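Local coordinates for response regulator (Xanthomonas campestris pv. campestris, PDB 3QYY), which probably makes the second messenger c-di-GMP through its C-terminal GGDEF (diguanylate cyclase) domain, the part described here with c-di-GMP and magnesium bound, at residues S75-L80 against D84-W89; V33-A36 against G40-F43; V47-N52 against R154-G159; K108-L113 against R161-D166. All blocks are in the same frame, centred on the assembly; numbering follows the deposited sequence.

Interaction 1. Residues S75-L80 against D84-W89; sequences SAYGWL and DWIGRW. With C2E (9,9'-[(2R,3R,3aS,5S,7aR,9R,10R,10aS,12S,14aR)-3,5,10,12-tetrahydroxy-5,12-dioxidooctahydro-2H,7H-difuro[3,2-d:3',2'-j][1,3,7,9,2,8]tetraoxadiphosphacyclododecine-2,9-diyl]bis(2-amino-1,9-dihydro-6H-purin-6-one)), chain C.
Two partners grip the OH atom of Y77. Water 1 donates to it at 3.0 Å while accepting from the backbone N of I86, also at 3.0 Å, and the hydroxyl has a second hydrogen bond with the carbonyl O of E18. This water bridge ties the end of helix 62-77 to strand 85-90, the strand that runs into the G90-F94 signature turn of the GGDEF domain. Away from the water the contact is apolar. CG2 of I86 sits over one face of the Y77 ring, 4.0 Å from its centroid and 22° off the normal, a CH-pi contact. The same methyl meets CD1 of L80 at 3.7 Å. With CG1 extended away from the backbone N (chi1 179°), I86 carries CD1 along a separate branch, to CB of A76 at 3.5 Å. At the turn, CD2 of L80 rests on CB of D84, whose carboxylate is held by G81 N and H99 N. The far end of the strand reaches a c-di-GMP that also bonds K54, N57, D66 and R88 of the second subunit. There NE1 of W89 donates to phosphate oxygen O1P at 2.8 Å and 169°, the acceptor lying in plane at the indole edge.

Interaction 2. Residues V33-A36 against G40-F43; sequences VTAA and GWPF
G40 N makes two weak bonds across the contact, to A35 O at 3.0 Å (N-H...O angle 127°) and to A36 O at 3.2 Å (120°). Both are strongly bent, as expected where one N-H is shared between successive carbonyls at the end of helix 22-38. G40 is the first residue to leave the helical conformation, and its positive phi is the backbone shape glycine readily adopts at a helix end. Two CA-H...O contacts supplement the weak bonds: G40 CA lies 3.2 Å from A36 O in a bent contact, and A36 CA approaches W41 O at 3.3 Å. The chain thus doubles back along the helix it has just left, in the surface turn that joins helix 22-38 to strand 44-50 of the GGDEF domain.

Packing takes over further out. With chi1 of 53°, CG of W41 stands between its own backbone N and carbonyl carbon, which brings the indole beside A35. CB of A35 lies 3.3 Å from CE2 of W41, and its still shorter approach to NE1 is too tight to be read in detail. A35 O lies over one face of the same ring. Separately from the indole, CB of A36 meets CB of F43 more loosely, at 4.2 Å. F43 delivers the chain into strand 44-50: its ring meets H99 and touches L144 of helix 141-157, its backbone bonds C135, and V33 packs on A141 and L144.

Interaction 3. Residues V47-N52 against R154-G159; sequences VLDMDN and RAKFSG. With MG (magnesium ion), chain I.
The ammonium NZ of K156 is gripped by three oxygens from consecutive residues at the end of strand 44-50 and just beyond it. The shortest bond is a salt bridge to D51 OD2 at 2.7 Å, met on the anti side of the carboxylate and 19° out of its plane. A second salt bridge, weaker as a hydrogen bond, runs to D49 OD1 at 3.0 Å, and M50 O accepts a weak bond at 3.1 Å. K156 reaches them by bending at chi2 (72°) and chi3 (73°), which folds its chain back from the helix towards the strand. OD2 of D51 has a further partner in S129 OG.

D49 thereby works on two fronts: OD1 faces the lysine while OD2 binds the magnesium ion at 2.0 Å. Waters 2, 3 and 5 are also metal ligands. Water 2 donates to D49 OD1 and water 3 to M50 O, so K156 shares both acceptors with the metal's hydration shell and probably helps to position D49 OD1 and M50 O. This is the metal site of the GGDEF domain, where D49 is joined at the magnesium by D92 of the GGDEF signature.

The other side is looser. Helix 141-157 ends in a Schellman motif with G159, at positive phi, as the C-prime residue, and a water bridges G159 to the strand end. Water 4 donates to D51 OD1 at 2.7 Å and to G159 O at a longer 3.2 Å; R161 N also bonds D51 OD1. Nearby, K156 packs on F157 of the second subunit.

Interaction 4. Residues K108-L113 against R161-D166; sequences KLNQWL and RRLVRD
L163 meets L109 and N110 of helix 102-116, and its side chain can be followed atom by atom. CB lies nearest the end of the N110 amide, whose nitrogen and oxygen are probably interchanged in the model, so nothing polar is read from it. CG, swung away from the backbone N (chi1 164°), makes no close approach to the helix itself but carries both methyls towards it. CD1 comes to 4.2 Å from CD2 of L109. CD2 reaches further, to 4.0 Å from that same L109 methyl and to 4.1 Å from CG of N110, touching both residues. The leucine and each partner lie at roughly a right angle, so methyls meet rather than whole chains lying alongside. At these separations the contact is ordinary van der Waals packing, and the 138 Å² buried in all is small.

In the GGDEF domain helix 102-116 packs on one face of the central sheet, here reaching its outermost strand 162-165. L163 also packs on A130 and S132 of strand 128-134 and on F46 of strand 44-50, which L109 touches too, so the leucines belong to one apolar layer under helix 102-116. V164 instead packs on R154 and A155 of helix 141-157, placing strand 162-165 between the two helices.

In the fold
Interactions 1, 3 and 4 all reach the same five-stranded sheet. Interactions 3 and 4 have centres 10 Å apart and are joined by a probable hydrogen bond, D51 OD1 to R161 N at 3.0 Å, just after helix 141-157 ends. Interaction 4 meets interaction 1 through S75 OG and W112 NE1, 2.8 Å apart, with the W79 and W112 rings also in contact. Interaction 2 lies 27 Å from interaction 3, centre to centre, yet touches interaction 1 where W85 NE1 approaches F43 CE2 at 4.0 Å. The active site draws on interactions 1 and 3: W89 on c-di-GMP and D49 on magnesium have side chains about 8 Å apart.

Interaction 1. Residues S75-L80 against D84-W89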
# COMPACT_ATOMS: atom_id res chain seq x y z
N SER B 75 -12.23 -4.99 17.76
CA SER B 75 -11.72 -6.14 18.50
C SER B 75 -10.41 -5.82 19.22
O SER B 75 -10.14 -6.37 20.29
CB SER B 75 -11.54 -7.34 17.57
OG SER B 75 -10.66 -7.05 16.51
N ALA B 76 -9.60 -4.95 18.63
CA ALA B 76 -8.33 -4.57 19.24
C ALA B 76 -8.60 -3.86 20.57
O ALA B 76 -7.99 -4.18 21.59
CB ALA B 76 -7.55 -3.66 18.30
N TYR B 77 -9.51 -2.88 20.54
CA TYR B 77 -9.85 -2.14 21.74
C TYR B 77 -10.38 -3.09 22.82
O TYR B 77 -10.46 -2.73 23.99
CB TYR B 77 -10.91 -1.07 21.44
CG TYR B 77 -10.35 0.21 20.85
CD1 TYR B 77 -9.41 0.96 21.55
CD2 TYR B 77 -10.78 0.67 19.61
CE1 TYR B 77 -8.91 2.15 21.03
CE2 TYR B 77 -10.28 1.87 19.08
CZ TYR B 77 -9.35 2.60 19.80
OH TYR B 77 -8.86 3.78 19.28
N GLY B 78 -10.72 -4.31 22.41
CA GLY B 78 -11.23 -5.30 23.34
C GLY B 78 -10.18 -5.92 24.24
O GLY B 78 -10.51 -6.56 25.23
N TRP B 79 -8.90 -5.75 23.90
CA TRP B 79 -7.84 -6.31 24.72
C TRP B 79 -6.75 -5.31 25.07
O TRP B 79 -5.97 -5.51 26.01
CB TRP B 79 -7.21 -7.55 24.05
CG TRP B 79 -6.58 -7.33 22.70
CD1 TRP B 79 -7.14 -7.58 21.48
CD2 TRP B 79 -5.24 -6.87 22.44
NE1 TRP B 79 -6.23 -7.32 20.47
CE2 TRP B 79 -5.06 -6.88 21.03
CE3 TRP B 79 -4.18 -6.44 23.25
CZ2 TRP B 79 -3.86 -6.49 20.42
CZ3 TRP B 79 -2.98 -6.06 22.64
CH2 TRP B 79 -2.84 -6.08 21.24
N LEU B 80 -6.68 -4.22 24.31
CA LEU B 80 -5.68 -3.19 24.55
C LEU B 80 -5.78 -2.61 25.95
O LEU B 80 -6.88 -2.46 26.49
CB LEU B 80 -5.81 -2.06 23.52
CG LEU B 80 -5.34 -2.39 22.10
CD1 LEU B 80 -5.68 -1.23 21.16
CD2 LEU B 80 -3.84 -2.65 22.11
N ASP B 84 -2.26 1.55 26.14
CA ASP B 84 -1.89 1.02 24.84
C ASP B 84 -2.68 1.78 23.77
O ASP B 84 -3.54 2.60 24.09
CB ASP B 84 -2.21 -0.47 24.77
CG ASP B 84 -1.48 -1.27 25.86
OD1 ASP B 84 -1.89 -2.42 26.11
OD2 ASP B 84 -0.51 -0.75 26.44
N TRP B 85 -2.39 1.52 22.50
CA TRP B 85 -3.12 2.22 21.45
C TRP B 85 -3.07 1.53 20.10
O TRP B 85 -2.20 0.70 19.84
CB TRP B 85 -2.58 3.65 21.30
CG TRP B 85 -1.09 3.74 21.07
CD1 TRP B 85 -0.13 3.91 22.02
CD2 TRP B 85 -0.42 3.67 19.81
NE1 TRP B 85 1.12 3.95 21.43
CE2 TRP B 85 0.97 3.81 20.07
CE3 TRP B 85 -0.84 3.50 18.49
CZ2 TRP B 85 1.93 3.80 19.05
CZ3 TRP B 85 0.12 3.49 17.47
CH2 TRP B 85 1.49 3.63 17.76
N ILE B 86 -4.03 1.88 19.25
CA ILE B 86 -4.07 1.35 17.90
C ILE B 86 -4.34 2.52 16.96
O ILE B 86 -5.21 3.36 17.21
CB ILE B 86 -5.16 0.26 17.73
CG1 ILE B 86 -5.16 -0.23 16.27
CG2 ILE B 86 -6.53 0.80 18.13
CD1 ILE B 86 -5.96 -1.51 16.04
N GLY B 87 -3.55 2.60 15.90
CA GLY B 87 -3.72 3.67 14.94
C GLY B 87 -3.76 3.13 13.52
O GLY B 87 -3.29 2.02 13.26
N ARG B 88 -4.32 3.92 12.62
CA ARG B 88 -4.41 3.54 11.22
C ARG B 88 -3.40 4.40 10.47
O ARG B 88 -3.54 5.62 10.37
CB ARG B 88 -5.83 3.81 10.70
CG ARG B 88 -6.09 3.28 9.30
CD ARG B 88 -7.51 3.58 8.85
NE ARG B 88 -7.76 3.10 7.49
CZ ARG B 88 -8.85 3.35 6.79
NH1 ARG B 88 -9.83 4.08 7.31
NH2 ARG B 88 -8.97 2.86 5.55
N TRP B 89 -2.35 3.76 9.96
CA TRP B 89 -1.32 4.48 9.22
C TRP B 89 -1.97 5.04 7.95
O TRP B 89 -1.68 6.16 7.52
CB TRP B 89 -0.19 3.51 8.85
CG TRP B 89 1.10 4.18 8.46
CD1 TRP B 89 1.75 4.06 7.26
CD2 TRP B 89 1.93 5.00 9.29
NE1 TRP B 89 2.94 4.75 7.30
CE2 TRP B 89 3.08 5.33 8.54
CE3 TRP B 89 1.82 5.48 10.61
CZ2 TRP B 89 4.11 6.12 9.05
CZ3 TRP B 89 2.85 6.27 11.12
CH2 TRP B 89 3.98 6.58 10.34
P1 C2E C . 4.15 5.10 3.90
O2P C2E C . 3.84 6.57 3.86
O1P C2E C . 4.72 4.59 5.19
O5' C2E C . 2.86 4.23 3.61
C5' C2E C . 2.94 2.79 3.61
C4' C2E C . 1.55 2.27 3.28
O4' C2E C . 0.51 2.72 4.13
C3' C2E C . 1.12 2.68 1.87
O3' C2E C . 1.67 1.79 0.90
C2' C2E C . -0.37 2.64 2.00
O2' C2E C . -0.82 1.32 1.67
C1' C2E C . -0.71 2.99 3.44
N9 C2E C . -1.04 4.43 3.56
C8 C2E C . -0.31 5.38 4.19
N7 C2E C . -0.91 6.59 4.13
C5 C2E C . -2.04 6.43 3.46
C6 C2E C . -3.17 7.31 3.04
O6 C2E C . -3.16 8.53 3.33
N1 C2E C . -4.20 6.77 2.34
C2 C2E C . -4.23 5.45 2.02
N2 C2E C . -5.29 4.97 1.33
N3 C2E C . -3.22 4.57 2.37
C4 C2E C . -2.13 5.01 3.08
P11 C2E C . 2.00 2.50 -0.51
O21 C2E C . 0.78 3.18 -1.04
O11 C2E C . 2.50 1.40 -1.38
O5A C2E C . 3.15 3.57 -0.30
C5A C2E C . 4.41 3.11 0.19
C4A C2E C . 5.35 4.27 0.35
O4A C2E C . 5.51 5.07 -0.85
C3A C2E C . 4.94 5.25 1.44
O3A C2E C . 5.27 4.77 2.77
C2A C2E C . 5.71 6.47 1.03
O2A C2E C . 7.03 6.40 1.62
C1A C2E C . 5.77 6.43 -0.49
N91 C2E C . 4.80 7.39 -1.05
C81 C2E C . 3.49 7.19 -1.37
N71 C2E C . 2.93 8.32 -1.87
C51 C2E C . 3.89 9.27 -1.88
C61 C2E C . 3.99 10.70 -2.27
O61 C2E C . 3.03 11.32 -2.74
N11 C2E C . 5.19 11.33 -2.11
C21 C2E C . 6.29 10.69 -1.60
N21 C2E C . 7.46 11.38 -1.47
N31 C2E C . 6.25 9.38 -1.22
C41 C2E C . 5.10 8.64 -1.34
O HOH W 1 -6.03 3.96 20.18

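Interaction 2. Residues V33-A36 against G40-F43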
# COMPACT_ATOMS: atom_id res chain seq x y z
N VAL B 33 7.52 6.31 23.37
CA VAL B 33 8.96 6.18 23.46
C VAL B 33 9.50 7.05 24.59
O VAL B 33 10.42 6.65 25.32
CB VAL B 33 9.66 6.58 22.14
CG1 VAL B 33 11.17 6.62 22.33
CG2 VAL B 33 9.29 5.58 21.05
N THR B 34 8.92 8.24 24.74
CA THR B 34 9.34 9.15 25.79
C THR B 34 9.07 8.52 27.15
O THR B 34 9.93 8.52 28.03
CB THR B 34 8.58 10.49 25.70
OG1 THR B 34 8.90 11.14 24.46
CG2 THR B 34 8.96 11.41 26.86
N ALA B 35 7.86 7.99 27.32
CA ALA B 35 7.48 7.35 28.57
C ALA B 35 8.39 6.17 28.87
O ALA B 35 8.72 5.90 30.02
CB ALA B 35 6.03 6.90 28.49
N ALA B 36 8.80 5.46 27.82
CA ALA B 36 9.68 4.31 27.98
C ALA B 36 11.09 4.74 28.38
O ALA B 36 11.70 4.16 29.28
CB ALA B 36 9.74 3.51 26.68
N GLY B 40 10.38 4.73 32.19
CA GLY B 40 10.96 3.41 32.30
C GLY B 40 10.09 2.20 32.03
O GLY B 40 10.55 1.07 32.21
N TRP B 41 8.84 2.39 31.62
CA TRP B 41 8.02 1.21 31.36
C TRP B 41 8.30 0.62 29.98
O TRP B 41 8.82 1.29 29.09
CB TRP B 41 6.52 1.50 31.54
CG TRP B 41 5.97 2.66 30.79
CD1 TRP B 41 6.25 3.02 29.51
CD2 TRP B 41 4.93 3.54 31.25
NE1 TRP B 41 5.45 4.08 29.13
CE2 TRP B 41 4.63 4.42 30.18
CE3 TRP B 41 4.23 3.68 32.45
CZ2 TRP B 41 3.65 5.41 30.28
CZ3 TRP B 41 3.25 4.67 32.55
CH2 TRP B 41 2.98 5.52 31.47
N PRO B 42 7.96 -0.67 29.80
CA PRO B 42 8.18 -1.35 28.52
C PRO B 42 7.26 -0.88 27.40
O PRO B 42 6.14 -0.45 27.65
CB PRO B 42 7.93 -2.81 28.89
CG PRO B 42 6.80 -2.69 29.86
CD PRO B 42 7.27 -1.55 30.75
N PHE B 43 7.75 -0.97 26.17
CA PHE B 43 6.95 -0.59 25.02
C PHE B 43 7.31 -1.43 23.81
O PHE B 43 8.48 -1.60 23.47
CB PHE B 43 7.12 0.89 24.68
CG PHE B 43 6.27 1.33 23.52
CD1 PHE B 43 6.86 1.82 22.35
CD2 PHE B 43 4.89 1.21 23.58
CE1 PHE B 43 6.07 2.18 21.25
CE2 PHE B 43 4.09 1.57 22.48
CZ PHE B 43 4.69 2.05 21.32

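Interaction 3. Residues V47-N52 against R154-G159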
# COMPACT_ATOMS: atom_id res chain seq x y z
N VAL B 47 3.64 -3.20 13.54
CA VAL B 47 3.20 -2.63 12.27
C VAL B 47 2.46 -3.77 11.60
O VAL B 47 3.01 -4.86 11.42
CB VAL B 47 4.39 -2.19 11.38
CG1 VAL B 47 3.90 -1.90 9.95
CG2 VAL B 47 5.04 -0.94 11.96
N LEU B 48 1.19 -3.53 11.24
CA LEU B 48 0.37 -4.55 10.61
C LEU B 48 -0.14 -4.13 9.23
O LEU B 48 -0.48 -2.97 9.01
CB LEU B 48 -0.84 -4.87 11.49
CG LEU B 48 -0.65 -4.95 13.01
CD1 LEU B 48 -1.97 -5.34 13.65
CD2 LEU B 48 0.42 -5.95 13.36
N ASP B 49 -0.21 -5.09 8.32
CA ASP B 49 -0.71 -4.83 6.97
C ASP B 49 -1.59 -6.02 6.58
O ASP B 49 -1.15 -7.16 6.64
CB ASP B 49 0.45 -4.69 5.98
CG ASP B 49 -0.03 -4.31 4.58
OD1 ASP B 49 0.53 -4.85 3.60
OD2 ASP B 49 -0.94 -3.47 4.46
N MET B 50 -2.83 -5.74 6.19
CA MET B 50 -3.74 -6.81 5.80
C MET B 50 -3.28 -7.47 4.50
O MET B 50 -2.66 -6.82 3.65
CB MET B 50 -5.17 -6.27 5.64
CG MET B 50 -5.80 -5.83 6.95
SD MET B 50 -7.58 -5.62 6.80
CE MET B 50 -8.12 -7.34 6.87
N ASP B 51 -3.60 -8.75 4.36
CA ASP B 51 -3.23 -9.54 3.18
C ASP B 51 -4.39 -9.80 2.23
O ASP B 51 -4.18 -9.95 1.02
CB ASP B 51 -2.71 -10.93 3.60
CG ASP B 51 -1.43 -10.88 4.40
OD1 ASP B 51 -1.10 -11.91 5.03
OD2 ASP B 51 -0.73 -9.84 4.39
N ASN B 52 -5.61 -9.84 2.75
CA ASN B 52 -6.77 -10.20 1.92
C ASN B 52 -8.00 -9.31 1.93
O ASN B 52 -9.12 -9.80 1.77
CB ASN B 52 -7.21 -11.61 2.29
CG ASN B 52 -7.79 -11.68 3.70
OD1 ASN B 52 -7.42 -10.90 4.58
ND2 ASN B 52 -8.70 -12.62 3.92
N ARG B 154 9.16 -8.47 6.18
CA ARG B 154 9.71 -9.82 6.13
C ARG B 154 8.58 -10.82 6.28
O ARG B 154 8.57 -11.86 5.63
CB ARG B 154 10.75 -10.03 7.24
CG ARG B 154 12.08 -9.35 6.96
CD ARG B 154 13.23 -10.10 7.62
NE ARG B 154 13.16 -10.08 9.08
CZ ARG B 154 13.28 -8.98 9.82
NH1 ARG B 154 13.49 -7.80 9.23
NH2 ARG B 154 13.21 -9.05 11.14
N ALA B 155 7.61 -10.50 7.14
CA ALA B 155 6.47 -11.38 7.35
C ALA B 155 5.65 -11.46 6.06
O ALA B 155 5.26 -12.54 5.62
CB ALA B 155 5.60 -10.86 8.48
N LYS B 156 5.41 -10.30 5.46
CA LYS B 156 4.64 -10.20 4.23
C LYS B 156 5.22 -11.04 3.10
O LYS B 156 4.51 -11.81 2.45
CB LYS B 156 4.56 -8.73 3.79
CG LYS B 156 3.92 -8.52 2.42
CD LYS B 156 2.42 -8.75 2.44
CE LYS B 156 1.69 -7.62 3.14
NZ LYS B 156 0.20 -7.72 2.97
N PHE B 157 6.52 -10.90 2.86
CA PHE B 157 7.18 -11.65 1.79
C PHE B 157 7.49 -13.10 2.11
O PHE B 157 8.00 -13.83 1.25
CB PHE B 157 8.45 -10.92 1.35
CG PHE B 157 8.19 -9.79 0.40
CD1 PHE B 157 7.52 -8.64 0.83
CD2 PHE B 157 8.57 -9.88 -0.93
CE1 PHE B 157 7.25 -7.60 -0.05
CE2 PHE B 157 8.30 -8.85 -1.83
CZ PHE B 157 7.63 -7.70 -1.39
N SER B 158 7.19 -13.54 3.32
CA SER B 158 7.43 -14.93 3.69
C SER B 158 6.12 -15.70 3.64
O SER B 158 6.05 -16.86 4.06
CB SER B 158 8.04 -15.02 5.10
OG SER B 158 7.12 -14.59 6.08
N GLY B 159 5.07 -15.06 3.12
CA GLY B 159 3.78 -15.73 3.02
C GLY B 159 2.65 -15.03 3.76
O GLY B 159 1.49 -15.37 3.57
MG MG I . -1.67 -2.62 2.75
O HOH W 2 0.20 -3.09 1.61
O HOH W 3 -2.43 -4.55 2.04
O HOH W 4 -1.37 -14.02 3.32
O HOH W 5 -0.73 -0.94 3.43

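Interaction 4. Residues K108-L113 against R161-D166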
# COMPACT_ATOMS: atom_id res chain seq x y z
N LYS B 108 -0.43 -11.75 23.17
CA LYS B 108 -1.76 -11.16 23.08
C LYS B 108 -2.10 -10.86 21.62
O LYS B 108 -3.23 -11.07 21.18
CB LYS B 108 -1.81 -9.87 23.90
CG LYS B 108 -3.21 -9.36 24.17
CD LYS B 108 -3.83 -10.01 25.40
CE LYS B 108 -3.08 -9.61 26.66
NZ LYS B 108 -3.72 -10.16 27.89
N LEU B 109 -1.11 -10.37 20.88
CA LEU B 109 -1.31 -10.02 19.47
C LEU B 109 -1.61 -11.25 18.62
O LEU B 109 -2.57 -11.26 17.84
CB LEU B 109 -0.08 -9.31 18.92
CG LEU B 109 -0.30 -8.69 17.54
CD1 LEU B 109 -0.55 -7.19 17.70
CD2 LEU B 109 0.92 -8.93 16.66
N ASN B 110 -0.80 -12.30 18.76
CA ASN B 110 -1.00 -13.52 17.98
C ASN B 110 -2.33 -14.18 18.30
O ASN B 110 -2.98 -14.73 17.41
CB ASN B 110 0.14 -14.52 18.25
CG ASN B 110 1.45 -14.08 17.64
OD1 ASN B 110 2.06 -13.10 18.09
ND2 ASN B 110 1.90 -14.79 16.62
N GLN B 111 -2.73 -14.13 19.56
CA GLN B 111 -4.00 -14.71 19.99
C GLN B 111 -5.14 -13.96 19.32
O GLN B 111 -6.14 -14.56 18.91
CB GLN B 111 -4.11 -14.63 21.51
CG GLN B 111 -5.40 -15.18 22.10
CD GLN B 111 -6.55 -14.19 22.05
OE1 GLN B 111 -6.47 -13.10 22.63
NE2 GLN B 111 -7.62 -14.56 21.36
N TRP B 112 -4.98 -12.65 19.20
CA TRP B 112 -5.99 -11.80 18.58
C TRP B 112 -6.08 -12.04 17.07
O TRP B 112 -7.18 -12.11 16.52
CB TRP B 112 -5.65 -10.33 18.86
CG TRP B 112 -6.46 -9.34 18.08
CD1 TRP B 112 -7.82 -9.22 18.06
CD2 TRP B 112 -5.94 -8.31 17.23
NE1 TRP B 112 -8.18 -8.16 17.25
CE2 TRP B 112 -7.05 -7.59 16.73
CE3 TRP B 112 -4.65 -7.92 16.85
CZ2 TRP B 112 -6.91 -6.50 15.87
CZ3 TRP B 112 -4.51 -6.83 15.99
CH2 TRP B 112 -5.63 -6.14 15.51
N LEU B 113 -4.93 -12.17 16.42
CA LEU B 113 -4.88 -12.40 14.98
C LEU B 113 -5.39 -13.79 14.63
O LEU B 113 -5.95 -14.00 13.55
CB LEU B 113 -3.45 -12.22 14.47
CG LEU B 113 -2.88 -10.80 14.58
CD1 LEU B 113 -1.43 -10.79 14.14
CD2 LEU B 113 -3.72 -9.85 13.72
N ARG B 161 0.23 -13.74 6.98
CA ARG B 161 -0.47 -14.43 8.06
C ARG B 161 0.49 -14.86 9.16
O ARG B 161 0.42 -15.99 9.65
CB ARG B 161 -1.22 -15.65 7.52
CG ARG B 161 -2.22 -15.35 6.42
CD ARG B 161 -3.34 -16.38 6.39
NE ARG B 161 -2.84 -17.74 6.25
CZ ARG B 161 -3.60 -18.83 6.34
NH1 ARG B 161 -3.07 -20.03 6.20
NH2 ARG B 161 -4.91 -18.71 6.56
N ARG B 162 1.38 -13.96 9.56
CA ARG B 162 2.35 -14.26 10.60
C ARG B 162 2.98 -13.00 11.16
O ARG B 162 2.87 -11.91 10.59
CB ARG B 162 3.45 -15.16 10.03
CG ARG B 162 4.20 -14.52 8.86
CD ARG B 162 5.13 -15.52 8.19
NE ARG B 162 6.22 -15.93 9.07
CZ ARG B 162 7.17 -16.79 8.72
NH1 ARG B 162 8.13 -17.11 9.57
NH2 ARG B 162 7.16 -17.34 7.51
N LEU B 163 3.66 -13.16 12.30
CA LEU B 163 4.34 -12.05 12.96
C LEU B 163 5.84 -12.32 13.01
O LEU B 163 6.28 -13.37 13.46
CB LEU B 163 3.83 -11.89 14.40
CG LEU B 163 4.71 -11.05 15.33
CD1 LEU B 163 4.68 -9.59 14.92
CD2 LEU B 163 4.22 -11.20 16.77
N VAL B 164 6.62 -11.36 12.52
CA VAL B 164 8.08 -11.46 12.54
C VAL B 164 8.60 -10.37 13.46
O VAL B 164 8.14 -9.23 13.39
CB VAL B 164 8.67 -11.26 11.13
CG1 VAL B 164 10.19 -11.15 11.22
CG2 VAL B 164 8.28 -12.43 10.24
N ARG B 165 9.56 -10.71 14.32
CA ARG B 165 10.12 -9.73 15.26
C ARG B 165 11.46 -9.18 14.78
O ARG B 165 12.23 -9.88 14.12
CB ARG B 165 10.31 -10.37 16.64
CG ARG B 165 11.30 -11.53 16.65
CD ARG B 165 11.73 -11.93 18.06
NE ARG B 165 10.62 -12.35 18.91
CZ ARG B 165 10.77 -12.94 20.09
NH1 ARG B 165 11.98 -13.18 20.56
NH2 ARG B 165 9.71 -13.28 20.81
N ASP B 166 11.74 -7.93 15.12
CA ASP B 166 12.99 -7.28 14.74
C ASP B 166 14.16 -7.96 15.44
O ASP B 166 13.94 -8.52 16.53
CB ASP B 166 12.95 -5.80 15.12
CG ASP B 166 14.31 -5.12 15.00
OD1 ASP B 166 14.88 -5.12 13.89
OD2 ASP B 166 14.80 -4.59 16.01